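Local coordinates for antibiotic biosynthesis monooxygenase family protein (PDB 2BBE) that is of uncharacterised function but belongs to the antibiotic biosynthesis monooxygenase family, and so may act as an oxidoreductase, at residues A[12-18]-A[64-70]. Numbering follows the deposited sequence.
Sequences QQIVCVA and FVEKFVD
Glu66, Ile14 and Cys16 give up the most surface where 14-18 and 64-68, on the two central strands of the ferredoxin-like sheet of a dimeric alpha/beta-barrel family, run antiparallel. Their axes approach to 4.6 Å at 164°. The register pairs Ile14 with Phe68, Cys16 with Glu66 and Ala18 with Phe64 as hydrogen-bonded pairs; Val15-Lys67 and Val17-Val65 are the non-hydrogen-bonded pairs between them. Each hydrogen-bonded pair closes two bonds: Ile14 N to Phe68 O, Cys16 N to Glu66 O and Ala18 N to Phe64 O, all 3.0 Å, and Phe68 N to Ile14 O, Glu66 N to Cys16 O and Phe64 N to Ala18 O, all 2.8 Å.

Ile14 (m, m), Cys16 (t) and Glu66 (m, t) rise on one face, under Phe74 of helix 71-78; Glu66 OE1 lies 3.7 Å from Cys16 CB. Val15, Val17, Val65 and Lys67 take the other face, where Val65 meets Val65 of a neighbouring subunit; Val15 CG2 packs 3.8 Å from Lys67 CG, and Lys67 NZ is hydrogen-bonded to Gln105 OE1 of strand 95-107.

Past Phe68 the chain turns at Val69 (-62/-27). Asp70 is the N-cap of helix 71-78, its OD1 accepting a hydrogen bond from Ala73 N. Six backbone hydrogen bonds thus fix the register, Gln12 NE2 to Val69 O (3.0 Å) adding a side-chain bond past the strand end; the Ile14/Cys16/Glu66 face is available to the helix, the Val15/Val65 face to another subunit.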
# COMPACT_ATOMS: atom_id res chain seq x y z
N GLN A 12 -14.63 -9.27 2.19
CA GLN A 12 -14.21 -9.79 0.89
C GLN A 12 -12.70 -10.03 0.79
O GLN A 12 -12.26 -11.14 0.47
CB GLN A 12 -14.69 -8.89 -0.27
CG GLN A 12 -14.22 -9.40 -1.64
CD GLN A 12 -14.45 -8.42 -2.79
OE1 GLN A 12 -15.51 -7.78 -2.85
NE2 GLN A 12 -13.47 -8.31 -3.72
N GLN A 13 -11.92 -8.98 1.00
CA GLN A 13 -10.47 -9.07 0.81
C GLN A 13 -9.83 -9.97 1.86
O GLN A 13 -10.35 -10.09 2.98
CB GLN A 13 -9.83 -7.67 0.79
CG GLN A 13 -10.30 -6.84 -0.42
CD GLN A 13 -9.74 -5.44 -0.40
OE1 GLN A 13 -8.61 -5.24 0.04
NE2 GLN A 13 -10.51 -4.47 -0.89
N ILE A 14 -8.73 -10.61 1.49
CA ILE A 14 -8.12 -11.61 2.35
C ILE A 14 -6.70 -11.18 2.65
O ILE A 14 -5.90 -10.91 1.73
CB ILE A 14 -8.11 -13.03 1.70
CG1 ILE A 14 -9.56 -13.56 1.54
CG2 ILE A 14 -7.23 -14.00 2.50
CD1 ILE A 14 -10.28 -13.83 2.88
N VAL A 15 -6.40 -11.11 3.94
CA VAL A 15 -5.04 -10.81 4.40
C VAL A 15 -4.41 -12.11 4.89
O VAL A 15 -5.09 -12.94 5.49
CB VAL A 15 -5.07 -9.71 5.52
CG1 VAL A 15 -3.70 -9.63 6.29
CG2 VAL A 15 -5.41 -8.33 4.88
N CYS A 16 -3.13 -12.31 4.61
CA CYS A 16 -2.43 -13.48 5.15
C CYS A 16 -1.09 -13.09 5.70
O CYS A 16 -0.34 -12.31 5.07
CB CYS A 16 -2.26 -14.58 4.07
SG CYS A 16 -1.37 -16.06 4.66
N VAL A 17 -0.78 -13.62 6.88
CA VAL A 17 0.56 -13.49 7.45
C VAL A 17 1.13 -14.90 7.61
O VAL A 17 0.52 -15.74 8.28
CB VAL A 17 0.56 -12.75 8.80
CG1 VAL A 17 1.99 -12.69 9.38
CG2 VAL A 17 -0.01 -11.31 8.65
N ALA A 18 2.27 -15.16 6.98
CA ALA A 18 2.86 -16.51 6.99
C ALA A 18 4.32 -16.37 7.42
O ALA A 18 5.14 -15.78 6.70
CB ALA A 18 2.75 -17.14 5.56
N PHE A 64 6.01 -13.52 5.31
CA PHE A 64 5.25 -12.86 4.26
C PHE A 64 4.03 -12.13 4.83
O PHE A 64 3.29 -12.67 5.66
CB PHE A 64 4.74 -13.89 3.20
CG PHE A 64 5.63 -14.01 1.99
CD1 PHE A 64 5.86 -12.90 1.16
CD2 PHE A 64 6.21 -15.24 1.65
CE1 PHE A 64 6.67 -13.01 0.02
CE2 PHE A 64 7.01 -15.36 0.52
CZ PHE A 64 7.26 -14.25 -0.28
N VAL A 65 3.82 -10.91 4.34
CA VAL A 65 2.62 -10.13 4.63
C VAL A 65 1.90 -9.95 3.30
O VAL A 65 2.46 -9.38 2.34
CB VAL A 65 3.00 -8.77 5.26
CG1 VAL A 65 1.77 -7.80 5.27
CG2 VAL A 65 3.58 -9.01 6.68
N GLU A 66 0.68 -10.48 3.22
CA GLU A 66 0.01 -10.66 1.94
C GLU A 66 -1.41 -10.10 1.97
O GLU A 66 -2.02 -10.02 3.05
CB GLU A 66 -0.09 -12.17 1.61
CG GLU A 66 1.18 -13.00 1.89
CD GLU A 66 0.98 -14.51 1.67
OE1 GLU A 66 -0.09 -14.93 1.15
OE2 GLU A 66 1.91 -15.29 2.00
N LYS A 67 -1.92 -9.76 0.79
CA LYS A 67 -3.33 -9.37 0.61
C LYS A 67 -3.79 -9.75 -0.80
O LYS A 67 -3.07 -9.55 -1.78
CB LYS A 67 -3.53 -7.86 0.87
CG LYS A 67 -4.99 -7.47 1.18
CD LYS A 67 -5.21 -5.94 1.30
CE LYS A 67 -4.61 -5.32 2.57
NZ LYS A 67 -4.90 -3.82 2.71
N PHE A 68 -5.00 -10.31 -0.87
CA PHE A 68 -5.62 -10.77 -2.12
C PHE A 68 -7.04 -10.22 -2.21
O PHE A 68 -7.67 -9.92 -1.19
CB PHE A 68 -5.65 -12.31 -2.19
CG PHE A 68 -4.28 -12.91 -2.22
CD1 PHE A 68 -3.60 -13.19 -1.03
CD2 PHE A 68 -3.64 -13.15 -3.45
CE1 PHE A 68 -2.29 -13.72 -1.05
CE2 PHE A 68 -2.34 -13.67 -3.49
CZ PHE A 68 -1.67 -13.95 -2.30
N VAL A 69 -7.52 -10.06 -3.44
CA VAL A 69 -8.82 -9.42 -3.66
C VAL A 69 -9.98 -10.20 -3.00
O VAL A 69 -11.01 -9.62 -2.64
CB VAL A 69 -9.10 -9.19 -5.18
CG1 VAL A 69 -8.06 -8.22 -5.77
CG2 VAL A 69 -9.10 -10.49 -5.93
N ASP A 70 -9.81 -11.51 -2.84
CA ASP A 70 -10.85 -12.36 -2.22
C ASP A 70 -10.31 -13.75 -1.97
O ASP A 70 -9.18 -14.04 -2.31
CB ASP A 70 -12.15 -12.40 -3.05
CG ASP A 70 -11.95 -12.88 -4.50
OD1 ASP A 70 -11.06 -13.69 -4.80
OD2 ASP A 70 -12.75 -12.44 -5.35